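Local coordinates for mandelate racemase/muconate lactonizing protein (Paenibacillus sp., PDB 3QPE), which is of unproven function but, as an enolase-superfamily member, probably uses magnesium to act on sugar acids such as the bound D-galacturonic acid, at residues A189-I194 with S225-Y230; L229-E234 with F332-Y337. All blocks are in the same frame, centred on the assembly; numbering follows the deposited sequence. Where two conformers were deposited one is given.

Overall arrangement
Along the chain, contact 1 comes first: its loop leaves helix 180-198, passes through strand 204-207 and helix 214-223, and closes where 225-230 leads into strand 229-233. Contact 2 starts on that same strand and runs through three further strands and four helices before closing at 332-337, on the way into strand 335-337. The two loops neither nest nor cross. They follow one another and share Leu229 and Tyr230, with contact centres about 14 Å apart. Strand 229-233 is therefore used twice: contact 1 ties its entrance to the outer helical layer, whereas contact 2 ties its inward side chains to the residues leading into strand 335-337 across the barrel interior.

Contact 1: A189-I194 with S225-Y230; sequences AIVRGI and SDVNLY
In the helical layer around the enolase-type barrel, Val191 and Arg192 of helix 180-198 meet the turn that leads into strand 229-233. The apolar evidence comes from Val191, whose CG1 lies 4.3 Å from Val227 CG1. The same methyl is also 4.3 Å from Leu229 CD1, so it is shared by two partners. Val191 packs further on Ile169, Ile204 and Ile206, which places it between the helix and the barrel strands.

At the next residue, Arg192 reaches out to Asp226. Its CG is anti to the carbonyl carbon (chi1 -75°) and the chain runs extended to NE, after which chi4 of -79° turns the guanidinium toward the acid. Both terminal nitrogens converge on Asp226 OD1, with NH1 at 2.8 Å from it, and NH2 is also 3.1 Å from Asp226 OD2. Asp226 comes in at the guanidinium edge with its carboxylate plane turned 87° against it, so this is not the flat, two-pronged pairing. All three N-H bonds are weak, the two to OD1 being strongly bent, and as Arg192 has two deposited conformers the salt bridge may be only part-time. Val227 CG2 lies over one guanidinium face, 4.2 Å from Arg192 NH1. Helix 180-198 thus packs its apolar side on the parallel strands and the turn before strand 229-233, as outer helices of a beta/alpha barrel do.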
loop_
_atom_site.group_PDB
_atom_site.type_symbol
_atom_site.label_atom_id
_atom_site.label_comp_id
_atom_site.label_asym_id
_atom_site.label_seq_id
_atom_site.Cartn_x
_atom_site.Cartn_y
_atom_site.Cartn_z
ATOM N N ALA A 189 -6.905 10.676 -26.249
ATOM C CA ALA A 189 -6.448 11.356 -27.458
ATOM C C ALA A 189 -4.928 11.460 -27.512
ATOM O O ALA A 189 -4.336 11.271 -28.579
ATOM C CB ALA A 189 -7.087 12.727 -27.588
ATOM N N ILE A 190 -4.303 11.756 -26.368
ATOM C CA ILE A 190 -2.835 11.803 -26.267
ATOM C C ILE A 190 -2.228 10.445 -26.623
ATOM O O ILE A 190 -1.308 10.357 -27.428
ATOM C CB ILE A 190 -2.348 12.207 -24.846
ATOM C CG1 ILE A 190 -2.857 13.593 -24.440
ATOM C CG2 ILE A 190 -0.813 12.145 -24.741
ATOM C CD1 ILE A 190 -2.353 14.704 -25.304
ATOM N N VAL A 191 -2.738 9.373 -26.029
ATOM C CA VAL A 191 -2.156 8.066 -26.294
ATOM C C VAL A 191 -2.260 7.691 -27.765
ATOM O O VAL A 191 -1.282 7.252 -28.355
ATOM C CB VAL A 191 -2.753 6.945 -25.423
ATOM C CG1 VAL A 191 -2.079 5.640 -25.757
ATOM C CG2 VAL A 191 -2.568 7.253 -23.949
ATOM N N ARG A 192 -3.444 7.858 -28.351
ATOM C CA ARG A 192 -3.620 7.580 -29.773
ATOM C C ARG A 192 -2.645 8.401 -30.604
ATOM O O ARG A 192 -2.022 7.894 -31.536
ATOM C CB ARG A 192 -5.041 7.911 -30.219
ATOM C CG ARG A 192 -6.064 6.908 -29.782
ATOM C CD ARG A 192 -7.352 7.087 -30.557
ATOM N NE ARG A 192 -8.197 5.921 -30.377
ATOM C CZ ARG A 192 -8.027 4.782 -31.033
ATOM N NH1 ARG A 192 -7.054 4.674 -31.925
ATOM N NH2 ARG A 192 -8.837 3.759 -30.807
ATOM N N GLY A 193 -2.544 9.679 -30.261
ATOM C CA GLY A 193 -1.648 10.604 -30.940
ATOM C C GLY A 193 -0.207 10.144 -30.955
ATOM O O GLY A 193 0.427 10.124 -32.004
ATOM N N ILE A 194 0.318 9.768 -29.789
ATOM C CA ILE A 194 1.686 9.268 -29.718
ATOM C C ILE A 194 1.824 7.916 -30.420
ATOM O O ILE A 194 2.830 7.637 -31.073
ATOM C CB ILE A 194 2.185 9.202 -28.260
ATOM C CG1 ILE A 194 2.449 10.627 -27.754
ATOM C CG2 ILE A 194 3.432 8.333 -28.166
ATOM C CD1 ILE A 194 2.381 10.779 -26.250
ATOM N N SER A 225 -8.066 0.015 -28.011
ATOM C CA SER A 225 -7.959 -1.359 -28.478
ATOM C C SER A 225 -7.002 -1.523 -29.649
ATOM O O SER A 225 -6.282 -2.520 -29.730
ATOM C CB SER A 225 -9.338 -1.897 -28.869
ATOM O OG SER A 225 -9.750 -2.872 -27.932
ATOM N N ASP A 226 -7.005 -0.550 -30.556
ATOM C CA ASP A 226 -6.183 -0.641 -31.759
ATOM C C ASP A 226 -4.728 -0.197 -31.556
ATOM O O ASP A 226 -3.865 -0.464 -32.395
ATOM C CB ASP A 226 -6.835 0.116 -32.918
ATOM C CG ASP A 226 -7.505 1.404 -32.476
ATOM O OD1 ASP A 226 -7.180 1.912 -31.377
ATOM O OD2 ASP A 226 -8.357 1.916 -33.234
ATOM N N VAL A 227 -4.462 0.462 -30.432
ATOM C CA VAL A 227 -3.117 0.937 -30.105
ATOM C C VAL A 227 -2.268 -0.201 -29.549
ATOM O O VAL A 227 -2.796 -1.102 -28.912
ATOM C CB VAL A 227 -3.167 2.050 -29.055
ATOM C CG1 VAL A 227 -1.756 2.379 -28.562
ATOM C CG2 VAL A 227 -3.836 3.268 -29.622
ATOM N N ASN A 228 -0.960 -0.162 -29.792
ATOM C CA ASN A 228 -0.068 -1.238 -29.354
ATOM C C ASN A 228 0.247 -1.113 -27.866
ATOM O O ASN A 228 1.384 -0.798 -27.483
ATOM C CB ASN A 228 1.228 -1.242 -30.180
ATOM C CG ASN A 228 2.083 -2.486 -29.937
ATOM O OD1 ASN A 228 1.584 -3.517 -29.489
ATOM N ND2 ASN A 228 3.377 -2.390 -30.241
ATOM N N LEU A 229 -0.764 -1.345 -27.031
ATOM C CA LEU A 229 -0.611 -1.212 -25.585
ATOM C C LEU A 229 0.102 -2.430 -25.062
ATOM O O LEU A 229 -0.408 -3.546 -25.163
ATOM C CB LEU A 229 -1.970 -1.090 -24.915
ATOM C CG LEU A 229 -2.279 0.216 -24.191
ATOM C CD1 LEU A 229 -1.910 1.447 -25.029
ATOM C CD2 LEU A 229 -3.741 0.242 -23.798
ATOM N N TYR A 230 1.297 -2.212 -24.518
ATOM C CA TYR A 230 2.137 -3.298 -24.028
ATOM C C TYR A 230 1.851 -3.561 -22.551
ATOM O O TYR A 230 1.663 -4.713 -22.145
ATOM C CB TYR A 230 3.618 -2.963 -24.237
ATOM C CG TYR A 230 4.541 -4.087 -23.844
ATOM C CD1 TYR A 230 4.632 -5.228 -24.619
ATOM C CD2 TYR A 230 5.318 -4.007 -22.699
ATOM C CE1 TYR A 230 5.464 -6.271 -24.269
ATOM C CE2 TYR A 230 6.161 -5.050 -22.335
ATOM C CZ TYR A 230 6.229 -6.174 -23.131
ATOM O OH TYR A 230 7.057 -7.225 -22.797
#

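Contact 2: L229-E234 with F332-Y337. With MG (magnesium ion), chain E; MG (magnesium ion), chain F; DGU (D-galacturonic acid), chain G.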
loop_
_atom_site.group_PDB
_atom_site.type_symbol
_atom_site.label_atom_id
_atom_site.label_comp_id
_atom_site.label_asym_id
_atom_site.label_seq_id
_atom_site.Cartn_x
_atom_site.Cartn_y
_atom_site.Cartn_z
ATOM N N LEU A 229 -0.764 -1.345 -27.031
ATOM C CA LEU A 229 -0.611 -1.212 -25.585
ATOM C C LEU A 229 0.102 -2.430 -25.062
ATOM O O LEU A 229 -0.408 -3.546 -25.163
ATOM C CB LEU A 229 -1.970 -1.090 -24.915
ATOM C CG LEU A 229 -2.279 0.216 -24.191
ATOM C CD1 LEU A 229 -1.910 1.447 -25.029
ATOM C CD2 LEU A 229 -3.741 0.242 -23.798
ATOM N N TYR A 230 1.297 -2.212 -24.518
ATOM C CA TYR A 230 2.137 -3.298 -24.028
ATOM C C TYR A 230 1.851 -3.561 -22.551
ATOM O O TYR A 230 1.663 -4.713 -22.145
ATOM C CB TYR A 230 3.618 -2.963 -24.237
ATOM C CG TYR A 230 4.541 -4.087 -23.844
ATOM C CD1 TYR A 230 4.632 -5.228 -24.619
ATOM C CD2 TYR A 230 5.318 -4.007 -22.699
ATOM C CE1 TYR A 230 5.464 -6.271 -24.269
ATOM C CE2 TYR A 230 6.161 -5.050 -22.335
ATOM C CZ TYR A 230 6.229 -6.174 -23.131
ATOM O OH TYR A 230 7.057 -7.225 -22.797
ATOM N N TRP A 231 1.798 -2.498 -21.757
ATOM C CA TRP A 231 1.365 -2.640 -20.368
ATOM C C TRP A 231 0.604 -1.461 -19.762
ATOM O O TRP A 231 0.705 -0.314 -20.208
ATOM C CB TRP A 231 2.502 -3.139 -19.454
ATOM C CG TRP A 231 3.486 -2.110 -18.905
ATOM C CD1 TRP A 231 3.207 -0.875 -18.388
ATOM C CD2 TRP A 231 4.904 -2.275 -18.788
ATOM N NE1 TRP A 231 4.366 -0.261 -17.970
ATOM C CE2 TRP A 231 5.421 -1.099 -18.209
ATOM C CE3 TRP A 231 5.786 -3.308 -19.119
ATOM C CZ2 TRP A 231 6.784 -0.925 -17.958
ATOM C CZ3 TRP A 231 7.139 -3.134 -18.866
ATOM C CH2 TRP A 231 7.623 -1.951 -18.293
ATOM N N LEU A 232 -0.179 -1.786 -18.741
ATOM C CA LEU A 232 -0.909 -0.824 -17.946
ATOM C C LEU A 232 -0.303 -0.784 -16.561
ATOM O O LEU A 232 -0.327 -1.786 -15.847
ATOM C CB LEU A 232 -2.387 -1.234 -17.852
ATOM C CG LEU A 232 -3.274 -0.410 -16.916
ATOM C CD1 LEU A 232 -3.427 1.073 -17.357
ATOM C CD2 LEU A 232 -4.641 -1.089 -16.771
ATOM N N GLU A 233 0.227 0.382 -16.185
ATOM C CA GLU A 233 0.988 0.555 -14.950
ATOM C C GLU A 233 0.226 1.396 -13.922
ATOM O O GLU A 233 -0.223 2.496 -14.222
ATOM C CB GLU A 233 2.344 1.198 -15.279
ATOM C CG GLU A 233 3.104 1.754 -14.083
ATOM C CD GLU A 233 4.547 2.087 -14.422
ATOM O OE1 GLU A 233 5.039 1.721 -15.507
ATOM O OE2 GLU A 233 5.210 2.685 -13.579
ATOM N N GLU A 234 0.068 0.862 -12.718
ATOM C CA GLU A 234 -0.597 1.574 -11.629
ATOM C C GLU A 234 -1.913 2.268 -12.020
ATOM O O GLU A 234 -2.093 3.453 -11.762
ATOM C CB GLU A 234 0.352 2.582 -10.974
ATOM C CG GLU A 234 1.572 1.940 -10.308
ATOM C CD GLU A 234 2.068 2.738 -9.096
ATOM O OE1 GLU A 234 2.429 3.920 -9.231
ATOM O OE2 GLU A 234 2.104 2.190 -7.989
ATOM N N PHE A 332 13.826 -9.921 -17.812
ATOM C CA PHE A 332 14.035 -8.484 -17.743
ATOM C C PHE A 332 13.283 -7.791 -18.876
ATOM O O PHE A 332 13.443 -8.143 -20.037
ATOM C CB PHE A 332 15.535 -8.136 -17.811
ATOM C CG PHE A 332 15.831 -6.700 -17.486
ATOM C CD1 PHE A 332 15.777 -5.730 -18.471
ATOM C CD2 PHE A 332 16.161 -6.318 -16.194
ATOM C CE1 PHE A 332 16.032 -4.404 -18.171
ATOM C CE2 PHE A 332 16.414 -4.987 -15.886
ATOM C CZ PHE A 332 16.364 -4.037 -16.879
ATOM N N GLU A 333 12.473 -6.792 -18.542
ATOM C CA GLU A 333 11.661 -6.113 -19.553
ATOM C C GLU A 333 12.362 -4.928 -20.246
ATOM O O GLU A 333 12.713 -5.004 -21.419
ATOM C CB GLU A 333 10.328 -5.642 -18.949
ATOM C CG GLU A 333 9.330 -6.766 -18.661
ATOM C CD GLU A 333 8.761 -7.386 -19.924
ATOM O OE1 GLU A 333 8.233 -6.636 -20.772
ATOM O OE2 GLU A 333 8.862 -8.615 -20.089
ATOM N N PHE A 334 12.543 -3.837 -19.513
ATOM C CA PHE A 334 13.091 -2.602 -20.079
ATOM C C PHE A 334 13.948 -1.843 -19.107
ATOM O O PHE A 334 13.707 -1.879 -17.902
ATOM C CB PHE A 334 11.956 -1.632 -20.415
ATOM C CG PHE A 334 11.181 -1.985 -21.630
ATOM C CD1 PHE A 334 11.718 -1.773 -22.888
ATOM C CD2 PHE A 334 9.889 -2.468 -21.522
ATOM C CE1 PHE A 334 10.993 -2.072 -24.018
ATOM C CE2 PHE A 334 9.153 -2.762 -22.644
ATOM C CZ PHE A 334 9.703 -2.568 -23.897
ATOM N N VAL A 335 14.909 -1.093 -19.639
ATOM C CA VAL A 335 15.514 0.000 -18.899
ATOM C C VAL A 335 14.582 1.207 -18.988
ATOM O O VAL A 335 14.258 1.673 -20.087
ATOM C CB VAL A 335 16.916 0.352 -19.452
ATOM C CG1 VAL A 335 17.410 1.658 -18.854
ATOM C CG2 VAL A 335 17.903 -0.767 -19.149
ATOM N N GLU A 336 14.124 1.713 -17.847
ATOM C CA GLU A 336 13.310 2.927 -17.853
ATOM C C GLU A 336 14.215 4.153 -18.091
ATOM O O GLU A 336 15.050 4.485 -17.251
ATOM C CB GLU A 336 12.517 3.078 -16.546
ATOM C CG GLU A 336 11.526 4.237 -16.584
ATOM C CD GLU A 336 10.628 4.314 -15.361
ATOM O OE1 GLU A 336 10.809 3.502 -14.431
ATOM O OE2 GLU A 336 9.728 5.186 -15.337
ATOM N N TYR A 337 14.057 4.826 -19.230
ATOM C CA TYR A 337 15.045 5.844 -19.635
ATOM C C TYR A 337 14.578 7.308 -19.550
ATOM O O TYR A 337 13.515 7.676 -20.062
ATOM C CB TYR A 337 15.608 5.527 -21.036
ATOM C CG TYR A 337 16.797 6.387 -21.392
ATOM C CD1 TYR A 337 16.630 7.591 -22.056
ATOM C CD2 TYR A 337 18.092 6.006 -21.036
ATOM C CE1 TYR A 337 17.713 8.392 -22.362
ATOM C CE2 TYR A 337 19.179 6.800 -21.340
ATOM C CZ TYR A 337 18.981 7.993 -22.002
ATOM O OH TYR A 337 20.058 8.796 -22.310
HETATM MG MG MG E . 4.948 4.466 -12.536
HETATM MG MG MG F . 1.086 0.524 -7.033
HETATM O O1 DGU G . 8.869 10.115 -8.276
HETATM O O2 DGU G . 6.433 11.039 -9.357
HETATM O O5 DGU G . 5.521 6.586 -11.640
HETATM O O6B DGU G . 6.893 4.965 -13.451
HETATM C C1 DGU G . 8.327 9.545 -9.231
HETATM C C2 DGU G . 7.327 10.260 -10.167
HETATM C C3 DGU G . 6.512 9.284 -11.041
HETATM C C4 DGU G . 7.364 8.198 -11.743
HETATM C C5 DGU G . 6.539 7.138 -12.491
HETATM C C6 DGU G . 7.429 6.058 -13.147
HETATM O O3 DGU G . 5.800 10.023 -12.042
HETATM O O4 DGU G . 8.144 7.508 -10.767
HETATM O O6A DGU G . 8.626 6.367 -13.333
HETATM O O HOH W 1 8.417 2.035 -13.544
HETATM O O HOH W 2 3.083 4.594 -11.391
HETATM O O HOH W 3 2.908 -0.173 -6.015
HETATM O O HOH W 4 0.541 1.912 -5.289
HETATM O O HOH W 5 -0.885 0.831 -7.944
#
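Glu233 OE1 is gripped by three donors: Lys168, Gln283 and NE1 of Trp231, the indole that touches Phe334 across the contact. The Trp231 NE1 bond to Glu233 OE1 is 3.2 Å long, bent to 141°, and uses the anti lone pair, leaving Glu233 OE2 to bind magnesium at 2.1 Å. Asp207 and Glu263 bind the same ion, the carboxylate triad of the enolase superfamily, and O5 and O6B of D-galacturonic acid join them. On the facing strand, Glu336 OE2 comes within 2.6 Å of sugar acid O6A. Earlier along both segments, Tyr230, Trp231 and Phe334 form an aromatic cluster inside the barrel. Phe334 turns its edge to the Tyr230 face in an offset edge-to-face pair, planes at 83°, while Phe334 CD2 lies 3.9 Å from Trp231 CZ3. With CG anti to the backbone N (chi1 -176°), Tyr230 extends its ring so that OH meets Glu333 OE1, in the ring plane, in a very short hydrogen bond modelled at 2.4 Å, a length doubtful as a literal value. A leucine in place of Tyr230 would probably leave Glu333 OE1 without this donor and Phe334 without a ring face to meet its edge. Glu333 OE2 is paired with Arg307.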